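Local coordinates for protein probable ribose-5-phosphate isomerase B (Mycoplasma genitalium, PDB 6MU0) that probably interconverts ribulose 5-phosphate and ribose 5-phosphate in the non-oxidative stage of the pentose phosphate pathway, as a LacAB/RpiB-family isomerase, at residues D18-L22 / F47-Y53; G21-K25 / D41-N45; V115-S119 / I131-F135. One frame throughout, in Å; residues are numbered along the deposited sequence.

Contact 1 (D18-L22 / F47-Y53). With 5RP (ribulose-5-phosphate), chain B.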
ATOM      1  N   ASP A  18      -2.514   4.833  10.763  1.00  7.78           N
ATOM      2  CA  ASP A  18      -2.560   5.144  12.181  1.00  8.60           C
ATOM      3  C   ASP A  18      -3.457   6.362  12.394  1.00  8.24           C
ATOM      4  O   ASP A  18      -4.155   6.821  11.479  1.00  8.14           O
ATOM      5  CB  ASP A  18      -1.161   5.286  12.795  1.00  8.22           C
ATOM      6  CG  ASP A  18      -0.436   6.556  12.369  1.00  7.83           C
ATOM      7  OD1 ASP A  18      -0.963   7.307  11.516  1.00  7.99           O
ATOM      8  OD2 ASP A  18       0.685   6.788  12.898  1.00  8.43           O
ATOM      9  N   HIS A  19      -3.437   6.889  13.620  1.00  8.19           N
ATOM     10  CA  HIS A  19      -4.272   8.026  13.990  1.00  8.89           C
ATOM     11  C   HIS A  19      -4.064   9.250  13.111  1.00  8.98           C
ATOM     12  O   HIS A  19      -4.930  10.129  13.107  1.00 11.29           O
ATOM     13  CB  HIS A  19      -3.993   8.430  15.440  1.00  9.58           C
ATOM     14  CG  HIS A  19      -2.546   8.711  15.727  1.00  9.06           C
ATOM     15  ND1 HIS A  19      -1.672   7.739  16.167  1.00  9.46           N
ATOM     16  CD2 HIS A  19      -1.820   9.851  15.631  1.00  9.43           C
ATOM     17  CE1 HIS A  19      -0.471   8.268  16.330  1.00  9.93           C
ATOM     18  NE2 HIS A  19      -0.533   9.550  16.010  1.00  9.43           N
ATOM     19  N   THR A  20      -2.937   9.355  12.400  1.00  8.18           N
ATOM     20  CA  THR A  20      -2.683  10.549  11.598  1.00  8.82           C
ATOM     21  C   THR A  20      -3.459  10.558  10.290  1.00  9.59           C
ATOM     22  O   THR A  20      -3.496  11.599   9.627  1.00 11.04           O
ATOM     23  CB  THR A  20      -1.189  10.705  11.259  1.00  9.10           C
ATOM     24  OG1 THR A  20      -0.801   9.712  10.300  1.00  8.68           O
ATOM     25  CG2 THR A  20      -0.311  10.599  12.495  1.00 10.53           C
ATOM     26  N   GLY A  21      -4.049   9.437   9.892  1.00  9.74           N
ATOM     27  CA  GLY A  21      -4.518   9.313   8.527  1.00  9.85           C
ATOM     28  C   GLY A  21      -5.977   8.960   8.323  1.00  9.32           C
ATOM     29  O   GLY A  21      -6.339   8.483   7.244  1.00  9.83           O
ATOM     30  N   LEU A  22      -6.836   9.209   9.320  1.00  9.91           N
ATOM     31  CA  LEU A  22      -8.215   8.731   9.224  1.00 10.45           C
ATOM     32  C   LEU A  22      -9.003   9.440   8.127  1.00 10.07           C
ATOM     33  O   LEU A  22      -9.799   8.803   7.425  1.00 10.37           O
ATOM     34  CB  LEU A  22      -8.926   8.885  10.561  1.00 11.90           C
ATOM     35  CG  LEU A  22      -8.257   8.152  11.723  1.00 16.00           C
ATOM     36  CD1 LEU A  22      -9.088   8.314  12.986  1.00 17.80           C
ATOM     37  CD2 LEU A  22      -8.063   6.687  11.383  1.00 17.82           C
ATOM     38  N   PHE A  47     -10.543   7.890  16.362  1.00 10.44           N
ATOM     39  CA  PHE A  47      -9.264   8.539  16.601  1.00 10.22           C
ATOM     40  C   PHE A  47      -8.722   8.221  17.992  1.00 10.04           C
ATOM     41  O   PHE A  47      -9.406   8.422  19.006  1.00 10.92           O
ATOM     42  CB  PHE A  47      -9.416  10.048  16.442  1.00 10.65           C
ATOM     43  CG  PHE A  47      -8.140  10.795  16.668  1.00 10.23           C
ATOM     44  CD1 PHE A  47      -7.164  10.841  15.683  1.00 10.57           C
ATOM     45  CD2 PHE A  47      -7.903  11.442  17.871  1.00 10.44           C
ATOM     46  CE1 PHE A  47      -5.980  11.526  15.892  1.00 10.70           C
ATOM     47  CE2 PHE A  47      -6.715  12.118  18.088  1.00 10.36           C
ATOM     48  CZ  PHE A  47      -5.752  12.159  17.094  1.00 10.41           C
ATOM     49  N   ASP A  48      -7.471   7.767  18.029  1.00  9.69           N
ATOM     50  CA  ASP A  48      -6.709   7.564  19.259  1.00 10.36           C
ATOM     51  C   ASP A  48      -5.333   8.162  19.006  1.00 10.00           C
ATOM     52  O   ASP A  48      -4.526   7.568  18.285  1.00  9.91           O
ATOM     53  CB  ASP A  48      -6.595   6.073  19.577  1.00 11.60           C
ATOM     54  CG  ASP A  48      -5.663   5.773  20.751  1.00 13.31           C
ATOM     55  OD1 ASP A  48      -5.034   6.694  21.310  1.00 12.85           O
ATOM     56  OD2 ASP A  48      -5.557   4.584  21.107  1.00 17.22           O
ATOM     57  N   ALA A  49      -5.068   9.326  19.607  1.00  9.88           N
ATOM     58  CA  ALA A  49      -3.850  10.088  19.333  1.00 10.15           C
ATOM     59  C   ALA A  49      -2.577   9.286  19.564  1.00 10.12           C
ATOM     60  O   ALA A  49      -1.524   9.669  19.043  1.00 10.39           O
ATOM     61  CB  ALA A  49      -3.801  11.333  20.215  1.00 12.32           C
ATOM     62  N   ASN A  50      -2.644   8.208  20.344  1.00 10.03           N
ATOM     63  CA  ASN A  50      -1.461   7.451  20.734  1.00 10.31           C
ATOM     64  C   ASN A  50      -1.323   6.105  20.036  1.00 10.18           C
ATOM     65  O   ASN A  50      -0.400   5.354  20.372  1.00 10.63           O
ATOM     66  CB  ASN A  50      -1.460   7.259  22.245  1.00 12.71           C
ATOM     67  CG  ASN A  50      -1.634   8.563  22.963  1.00 14.07           C
ATOM     68  OD1 ASN A  50      -0.908   9.521  22.693  1.00 15.03           O
ATOM     69  ND2 ASN A  50      -2.641   8.642  23.828  1.00 16.54           N
ATOM     70  N   ASP A  51      -2.195   5.777  19.080  1.00  9.25           N
ATOM     71  CA  ASP A  51      -2.146   4.429  18.512  1.00  9.53           C
ATOM     72  C   ASP A  51      -0.904   4.230  17.643  1.00  8.50           C
ATOM     73  O   ASP A  51      -0.188   5.175  17.300  1.00  9.00           O
ATOM     74  CB  ASP A  51      -3.475   4.012  17.860  1.00  9.80           C
ATOM     75  CG  ASP A  51      -3.781   4.718  16.544  1.00  9.30           C
ATOM     76  OD1 ASP A  51      -2.898   5.375  15.956  1.00  9.75           O
ATOM     77  OD2 ASP A  51      -4.945   4.578  16.100  1.00 10.35           O
ATOM     78  N   ASP A  52      -0.643   2.967  17.309  1.00  8.49           N
ATOM     79  CA  ASP A  52       0.671   2.524  16.848  1.00  9.26           C
ATOM     80  C   ASP A  52       0.581   1.981  15.425  1.00  8.70           C
ATOM     81  O   ASP A  52      -0.023   0.926  15.198  1.00  9.63           O
ATOM     82  CB  ASP A  52       1.223   1.438  17.780  1.00  9.63           C
ATOM     83  CG  ASP A  52       1.570   1.955  19.168  1.00 10.36           C
ATOM     84  OD1 ASP A  52       1.652   3.185  19.375  1.00 10.13           O
ATOM     85  OD2 ASP A  52       1.779   1.101  20.056  1.00 13.03           O
ATOM     86  N   TYR A  53       1.243   2.660  14.487  1.00  8.19           N
ATOM     87  CA  TYR A  53       1.183   2.256  13.081  1.00  8.53           C
ATOM     88  C   TYR A  53       1.549   0.795  12.812  1.00  7.97           C
ATOM     89  O   TYR A  53       0.957   0.216  11.889  1.00  8.63           O
ATOM     90  CB  TYR A  53       1.989   3.216  12.181  1.00  8.80           C
ATOM     91  CG  TYR A  53       3.459   3.155  12.468  1.00  8.97           C
ATOM     92  CD1 TYR A  53       4.268   2.194  11.869  1.00  9.14           C
ATOM     93  CD2 TYR A  53       4.032   4.014  13.397  1.00  9.38           C
ATOM     94  CE1 TYR A  53       5.606   2.087  12.197  1.00  9.17           C
ATOM     95  CE2 TYR A  53       5.377   3.930  13.717  1.00  9.91           C
ATOM     96  CZ  TYR A  53       6.162   2.961  13.117  1.00  9.53           C
ATOM     97  OH  TYR A  53       7.503   2.841  13.429  1.00 10.67           O
TER
HETATM   98  C2  5RP B 201       5.738   6.813  11.296  1.00 11.20           C
HETATM   99  C3  5RP B 201       4.856   8.043  11.367  1.00 10.64           C
HETATM  100  C5  5RP B 201       3.781   8.078  12.464  1.00  9.19           C
HETATM  101  O13 5RP B 201       2.522   8.422  11.919  1.00  8.66           O
HETATM  102  C6  5RP B 201       4.273   9.147  13.442  1.00  9.17           C
HETATM  103  O14 5RP B 201       5.545   8.743  13.945  1.00  9.32           O
HETATM  104  C7  5RP B 201       3.306   9.375  14.583  1.00  9.32           C
HETATM  105  O8  5RP B 201       3.737  10.549  15.295  1.00  9.00           O
HETATM  106  P9  5RP B 201       2.931  11.018  16.600  1.00  9.02           P
HETATM  107  O12 5RP B 201       3.645  12.254  17.068  1.00  9.82           O
HETATM  108  O11 5RP B 201       1.495  11.284  16.164  1.00  9.19           O
HETATM  109  O10 5RP B 201       2.976   9.881  17.603  1.00  9.67           O
HETATM  110  O4  5RP B 201       5.003   9.000  10.635  1.00 10.49           O
HETATM  111  O1  5RP B 201       6.684   6.934  10.240  1.00 12.51           O
HETATM  112  O   HOH W   1       1.605   5.440  15.173  1.00  8.96           O
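The ribulose-5-phosphate pocket of this RpiB-family isomerase opens at the C-terminal ends of parallel strands, where the loop after strand 12-16 meets the loop after strand 38-41. H19 is gripped by D51: OD1 of D51 accepts from both the backbone N (2.8 Å) and the ring ND1 (2.7 Å) of H19, while a weak bond runs from H19 ND1 to D51 O (3.2 Å). With ND1 protonated and held, the far ring nitrogen is aimed at the ligand, and H19 NE2 donates to phosphate oxygen O11 of 5RP at 2.7 Å, almost linearly. The carbonyl of A49 lies over one face of the imidazole. D18 divides its carboxylate: OD1 forms an Asx turn with T20 N and also accepts from T20 OG1, and OD2 takes the sugar hydroxyl O13 of 5RP at 2.6 Å. L22 CD1 packs on F47 CB (3.9 Å), and the F47 ring edge reaches H19 O. 5RP is also hydrogen-bonded to G78, T79, G82 and R121. Y53 lays a ring face against 5RP, CE2 to C2 3.8 Å, and one water joins D18 OD2, D51 O and Y53 N, at 2.8, 2.8 and 2.9 Å.

Contact 2 (G21-K25 / D41-N45)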
ATOM      1  N   GLY A  21      -4.049   9.437   9.892  1.00  9.74           N
ATOM      2  CA  GLY A  21      -4.518   9.313   8.527  1.00  9.85           C
ATOM      3  C   GLY A  21      -5.977   8.960   8.323  1.00  9.32           C
ATOM      4  O   GLY A  21      -6.339   8.483   7.244  1.00  9.83           O
ATOM      5  N   LEU A  22      -6.836   9.209   9.320  1.00  9.91           N
ATOM      6  CA  LEU A  22      -8.215   8.731   9.224  1.00 10.45           C
ATOM      7  C   LEU A  22      -9.003   9.440   8.127  1.00 10.07           C
ATOM      8  O   LEU A  22      -9.799   8.803   7.425  1.00 10.37           O
ATOM      9  CB  LEU A  22      -8.926   8.885  10.561  1.00 11.90           C
ATOM     10  CG  LEU A  22      -8.257   8.152  11.723  1.00 16.00           C
ATOM     11  CD1 LEU A  22      -9.088   8.314  12.986  1.00 17.80           C
ATOM     12  CD2 LEU A  22      -8.063   6.687  11.383  1.00 17.82           C
ATOM     13  N   THR A  23      -8.844  10.760   7.997  1.00 10.43           N
ATOM     14  CA  THR A  23      -9.589  11.485   6.971  1.00 11.62           C
ATOM     15  C   THR A  23      -9.180  11.015   5.579  1.00  9.88           C
ATOM     16  O   THR A  23     -10.028  10.735   4.724  1.00 10.87           O
ATOM     17  CB  THR A  23      -9.374  12.992   7.139  1.00 15.34           C
ATOM     18  OG1 THR A  23      -9.929  13.411   8.394  1.00 17.83           O
ATOM     19  CG2 THR A  23     -10.039  13.765   6.007  1.00 17.22           C
ATOM     20  N   LEU A  24      -7.872  10.929   5.333  1.00 10.17           N
ATOM     21  CA  LEU A  24      -7.392  10.463   4.039  1.00  9.80           C
ATOM     22  C   LEU A  24      -7.848   9.037   3.763  1.00  8.68           C
ATOM     23  O   LEU A  24      -8.235   8.709   2.635  1.00  9.00           O
ATOM     24  CB  LEU A  24      -5.872  10.559   3.995  1.00  9.44           C
ATOM     25  CG  LEU A  24      -5.249  10.050   2.698  1.00 10.38           C
ATOM     26  CD1 LEU A  24      -5.695  10.879   1.497  1.00 10.82           C
ATOM     27  CD2 LEU A  24      -3.737  10.005   2.806  1.00 11.12           C
ATOM     28  N   LYS A  25      -7.818   8.175   4.783  1.00  8.97           N
ATOM     29  CA  LYS A  25      -8.242   6.793   4.590  1.00  8.55           C
ATOM     30  C   LYS A  25      -9.683   6.719   4.095  1.00  8.43           C
ATOM     31  O   LYS A  25      -9.988   5.962   3.166  1.00  9.24           O
ATOM     32  CB  LYS A  25      -8.059   6.003   5.884  1.00  8.84           C
ATOM     33  CG  LYS A  25      -8.595   4.581   5.794  1.00  8.57           C
ATOM     34  CD  LYS A  25      -7.929   3.658   6.798  1.00  9.89           C
ATOM     35  CE  LYS A  25      -8.203   4.048   8.246  1.00 10.11           C
ATOM     36  NZ  LYS A  25      -9.626   3.852   8.624  1.00  9.67           N
ATOM     37  N   ASP A  41     -11.500  -1.605   4.623  1.00  9.73           N
ATOM     38  CA  ASP A  41     -10.915  -0.702   5.610  1.00  9.48           C
ATOM     39  C   ASP A  41     -10.712  -1.481   6.906  1.00  9.03           C
ATOM     40  O   ASP A  41     -11.683  -1.853   7.575  1.00 10.27           O
ATOM     41  CB  ASP A  41     -11.870   0.476   5.789  1.00 11.27           C
ATOM     42  CG  ASP A  41     -11.387   1.515   6.796  1.00 10.59           C
ATOM     43  OD1 ASP A  41     -10.390   1.304   7.520  1.00  9.99           O
ATOM     44  OD2 ASP A  41     -12.046   2.570   6.867  1.00 12.47           O
ATOM     45  N   LEU A  42      -9.451  -1.739   7.251  1.00  8.80           N
ATOM     46  CA  LEU A  42      -9.104  -2.518   8.429  1.00  9.96           C
ATOM     47  C   LEU A  42      -8.910  -1.663   9.671  1.00 10.88           C
ATOM     48  O   LEU A  42      -8.523  -2.191  10.718  1.00 13.14           O
ATOM     49  CB  LEU A  42      -7.855  -3.363   8.163  1.00  9.34           C
ATOM     50  CG  LEU A  42      -8.008  -4.396   7.043  1.00 10.07           C
ATOM     51  CD1 LEU A  42      -6.716  -5.164   6.845  1.00 11.16           C
ATOM     52  CD2 LEU A  42      -9.152  -5.350   7.342  1.00 11.65           C
ATOM     53  N   GLY A  43      -9.179  -0.367   9.589  1.00  9.95           N
ATOM     54  CA  GLY A  43      -9.125   0.494  10.741  1.00 10.14           C
ATOM     55  C   GLY A  43      -7.895   1.380  10.747  1.00  9.44           C
ATOM     56  O   GLY A  43      -7.057   1.332   9.839  1.00  9.26           O
ATOM     57  N   PRO A  44      -7.759   2.216  11.790  1.00 10.07           N
ATOM     58  CA  PRO A  44      -8.705   2.375  12.900  1.00 10.97           C
ATOM     59  C   PRO A  44      -9.996   3.070  12.473  1.00  9.92           C
ATOM     60  O   PRO A  44     -10.047   3.758  11.455  1.00 10.09           O
ATOM     61  CB  PRO A  44      -7.930   3.229  13.913  1.00 13.72           C
ATOM     62  CG  PRO A  44      -6.880   3.886  13.158  1.00 14.03           C
ATOM     63  CD  PRO A  44      -6.599   3.111  11.915  1.00 11.04           C
ATOM     64  N   ASN A  45     -11.040   2.866  13.270  1.00 10.22           N
ATOM     65  CA  ASN A  45     -12.371   3.379  12.977  1.00 10.99           C
ATOM     66  C   ASN A  45     -12.741   4.575  13.838  1.00 10.83           C
ATOM     67  O   ASN A  45     -13.827   5.146  13.673  1.00 12.27           O
ATOM     68  CB  ASN A  45     -13.384   2.240  13.092  1.00 11.98           C
ATOM     69  CG  ASN A  45     -13.007   1.088  12.193  1.00 12.01           C
ATOM     70  OD1 ASN A  45     -12.652   1.301  11.032  1.00 12.88           O
ATOM     71  ND2 ASN A  45     -13.002  -0.123  12.727  1.00 12.22           N
TER
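Charge dominates where the first turn of helix 22-34, the crossover helix of the beta-alpha-beta unit formed with strands 12-16 and 38-41, meets the loop leaving the second strand. K25 sends its ammonium across to D41, forming a salt bridge from NZ to OD1 at 2.9 Å, with a weak hydrogen bond from NZ to D41 OD2 at 3.3 Å. The same K25 NZ donates to the backbone oxygen P44 O, also at 2.9 Å. At the end of the strand, D41 OD1 accepts from G43 N at 2.9 Å, an Asx turn, so one carboxylate oxygen serves both the lysine and the bend. G43 has phi near 105° and psi near 180°, where a CB would collide with the preceding carbonyl oxygen, and a cis peptide follows before P44. The apolar side-chain contact is L22 CD2 on P44 CG at 3.5 Å; P44 also touches F56 of helix 53-66. Because K25 is buried, its positive charge is met by a carboxylate and a carbonyl rather than by bulk solvent, which ties a helix start to a tightly turned loop.

Contact 3 (V115-S119 / I131-F135)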
ATOM      1  N   VAL A 115       1.934  -3.222  -1.871  1.00  8.00           N
ATOM      2  CA  VAL A 115       1.482  -2.337  -0.811  1.00  7.82           C
ATOM      3  C   VAL A 115       2.012  -0.942  -1.111  1.00  7.78           C
ATOM      4  O   VAL A 115       3.213  -0.762  -1.359  1.00  8.81           O
ATOM      5  CB  VAL A 115       1.927  -2.816   0.585  1.00  8.12           C
ATOM      6  CG1 VAL A 115       1.602  -1.775   1.657  1.00  9.15           C
ATOM      7  CG2 VAL A 115       1.265  -4.153   0.936  1.00  9.43           C
ATOM      8  N   LEU A 116       1.105   0.030  -1.119  1.00  7.23           N
ATOM      9  CA  LEU A 116       1.403   1.430  -1.365  1.00  7.64           C
ATOM     10  C   LEU A 116       1.357   2.155  -0.027  1.00  7.11           C
ATOM     11  O   LEU A 116       0.341   2.096   0.676  1.00  7.74           O
ATOM     12  CB  LEU A 116       0.343   1.994  -2.310  1.00  8.57           C
ATOM     13  CG  LEU A 116       0.391   3.494  -2.572  1.00  8.94           C
ATOM     14  CD1 LEU A 116       1.673   3.890  -3.285  1.00 10.03           C
ATOM     15  CD2 LEU A 116      -0.839   3.891  -3.381  1.00  9.80           C
ATOM     16  N   CYS A 117       2.450   2.835   0.316  1.00  7.20           N
ATOM     17  CA  CYS A 117       2.584   3.564   1.570  1.00  7.13           C
ATOM     18  C   CYS A 117       2.589   5.058   1.286  1.00  7.27           C
ATOM     19  O   CYS A 117       3.299   5.522   0.380  1.00  7.77           O
ATOM     20  CB  CYS A 117       3.865   3.154   2.292  1.00  7.46           C
ATOM     21  SG  CYS A 117       3.900   1.376   2.662  1.00  8.50           S
ATOM     22  N   LEU A 118       1.802   5.799   2.072  1.00  6.85           N
ATOM     23  CA  LEU A 118       1.506   7.202   1.832  1.00  7.06           C
ATOM     24  C   LEU A 118       1.724   8.011   3.103  1.00  6.63           C
ATOM     25  O   LEU A 118       1.579   7.508   4.225  1.00  7.48           O
ATOM     26  CB  LEU A 118       0.041   7.391   1.419  1.00  7.32           C
ATOM     27  CG  LEU A 118      -0.434   6.597   0.205  1.00  8.03           C
ATOM     28  CD1 LEU A 118      -1.927   6.770   0.005  1.00  8.57           C
ATOM     29  CD2 LEU A 118       0.326   7.006  -1.041  1.00  8.78           C
ATOM     30  N   SER A 119       2.028   9.286   2.897  1.00  6.74           N
ATOM     31  CA  SER A 119       2.211  10.270   3.955  1.00  7.14           C
ATOM     32  C   SER A 119       0.935  11.075   4.180  1.00  7.03           C
ATOM     33  O   SER A 119       0.405  11.681   3.242  1.00  8.22           O
ATOM     34  CB  SER A 119       3.319  11.232   3.537  1.00  7.38           C
ATOM     35  OG  SER A 119       3.404  12.345   4.411  1.00  7.92           O
ATOM     36  N   ILE A 131      -1.736   9.716  -6.599  1.00  8.93           N
ATOM     37  CA  ILE A 131      -0.774   8.634  -6.413  1.00  9.14           C
ATOM     38  C   ILE A 131      -1.483   7.286  -6.452  1.00  8.98           C
ATOM     39  O   ILE A 131      -1.060   6.359  -7.152  1.00  9.24           O
ATOM     40  CB  ILE A 131      -0.012   8.847  -5.095  1.00  8.74           C
ATOM     41  CG1 ILE A 131       0.958  10.030  -5.222  1.00  9.06           C
ATOM     42  CG2 ILE A 131       0.686   7.564  -4.651  1.00  9.66           C
ATOM     43  CD1 ILE A 131       1.491  10.525  -3.893  1.00  9.65           C
ATOM     44  N   VAL A 132      -2.570   7.163  -5.685  1.00  8.81           N
ATOM     45  CA  VAL A 132      -3.353   5.928  -5.668  1.00  9.03           C
ATOM     46  C   VAL A 132      -3.825   5.574  -7.072  1.00  9.49           C
ATOM     47  O   VAL A 132      -3.676   4.434  -7.529  1.00 10.33           O
ATOM     48  CB  VAL A 132      -4.530   6.057  -4.684  1.00  9.48           C
ATOM     49  CG1 VAL A 132      -5.483   4.885  -4.834  1.00 10.90           C
ATOM     50  CG2 VAL A 132      -4.030   6.131  -3.247  1.00  9.90           C
ATOM     51  N   ASP A 133      -4.407   6.545  -7.779  1.00  9.66           N
ATOM     52  CA  ASP A 133      -4.951   6.254  -9.103  1.00 10.85           C
ATOM     53  C   ASP A 133      -3.864   5.780 -10.062  1.00 11.22           C
ATOM     54  O   ASP A 133      -4.069   4.821 -10.818  1.00 12.00           O
ATOM     55  CB  ASP A 133      -5.655   7.488  -9.673  1.00 11.62           C
ATOM     56  CG  ASP A 133      -7.034   7.733  -9.062  1.00 12.68           C
ATOM     57  OD1 ASP A 133      -7.573   6.846  -8.363  1.00 14.12           O
ATOM     58  OD2 ASP A 133      -7.577   8.832  -9.297  1.00 14.03           O
ATOM     59  N   ASP A 134      -2.703   6.441 -10.056  1.00 11.00           N
ATOM     60  CA  ASP A 134      -1.653   6.059 -10.997  1.00 13.17           C
ATOM     61  C   ASP A 134      -1.024   4.724 -10.619  1.00 13.57           C
ATOM     62  O   ASP A 134      -0.647   3.940 -11.497  1.00 16.13           O
ATOM     63  CB  ASP A 134      -0.602   7.162 -11.120  1.00 17.51           C
ATOM     64  CG  ASP A 134      -0.452   7.659 -12.551  1.00 22.94           C
ATOM     65  OD1 ASP A 134      -1.371   7.424 -13.370  1.00 25.53           O
ATOM     66  OD2 ASP A 134       0.589   8.268 -12.872  1.00 26.35           O
ATOM     67  N   PHE A 135      -0.905   4.451  -9.318  1.00 12.74           N
ATOM     68  CA  PHE A 135      -0.409   3.157  -8.864  1.00 13.34           C
ATOM     69  C   PHE A 135      -1.324   2.029  -9.327  1.00 13.28           C
ATOM     70  O   PHE A 135      -0.851   0.999  -9.820  1.00 14.72           O
ATOM     71  CB  PHE A 135      -0.307   3.188  -7.339  1.00 13.49           C
ATOM     72  CG  PHE A 135       0.199   1.914  -6.724  1.00 13.63           C
ATOM     73  CD1 PHE A 135       1.557   1.683  -6.610  1.00 14.82           C
ATOM     74  CD2 PHE A 135      -0.680   0.967  -6.221  1.00 13.96           C
ATOM     75  CE1 PHE A 135       2.033   0.531  -6.021  1.00 15.85           C
ATOM     76  CE2 PHE A 135      -0.210  -0.194  -5.636  1.00 14.90           C
ATOM     77  CZ  PHE A 135       1.149  -0.411  -5.539  1.00 15.71           C
TER
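In this alpha/beta fold, helix 125-137 packs on one face of the parallel sheet, over strand 115-117, which lies between strands 72-75 and 95-97. Helix and strand run nearly antiparallel, at 156° with the axes of the short segments 10.3 Å apart. L116 is the main knob of the strand side. It enters a hollow lined by three helix residues, its CD1 meeting I131 CG2 and F135 CD1, both at 4.0 Å, and its CD2 meeting V132 CG2 at 3.9 Å. The F135 ring forms one wall: L116 CB sits 4.0 Å from the ring centroid, only 10° off the normal, a CH-pi contact over the face. Two residues on, L118 points to the same side and fits against the first residues of 131-135, CD2 to I131 CG2 at 3.7 Å and CD1 to V132 CG2 at 3.9 Å. I28 of helix 22-34 touches both L118 and V132, extending the packing. No hydrogen bond crosses between the segments; this buried interface is held by aliphatic and aromatic surfaces alone, so its cohesion rests on close fit and the exclusion of water.

Contacts 1 and 2 are neighbours, their centres 9 Å apart: both start from the stretch around G21 and L22 at the head of helix 22-34, and P44 CG of contact 2 touches D51 OD2 of contact 1 at 3.6 Å. The loop that holds H19 through D51 and ends at Y53 follows closely on the turn bound by K25. Contact 3 comes later in the chain, its centre 19 Å from that of contact 1 and 15 Å from that of contact 2. Its strand 115-117 belongs to the five-stranded parallel sheet whose strands 12-16 and 38-41 lead into contacts 1 and 2. Those two order loops at the strands' C-terminal ends, by the substrate; contact 3, touching neither, packs a helix on the sheet.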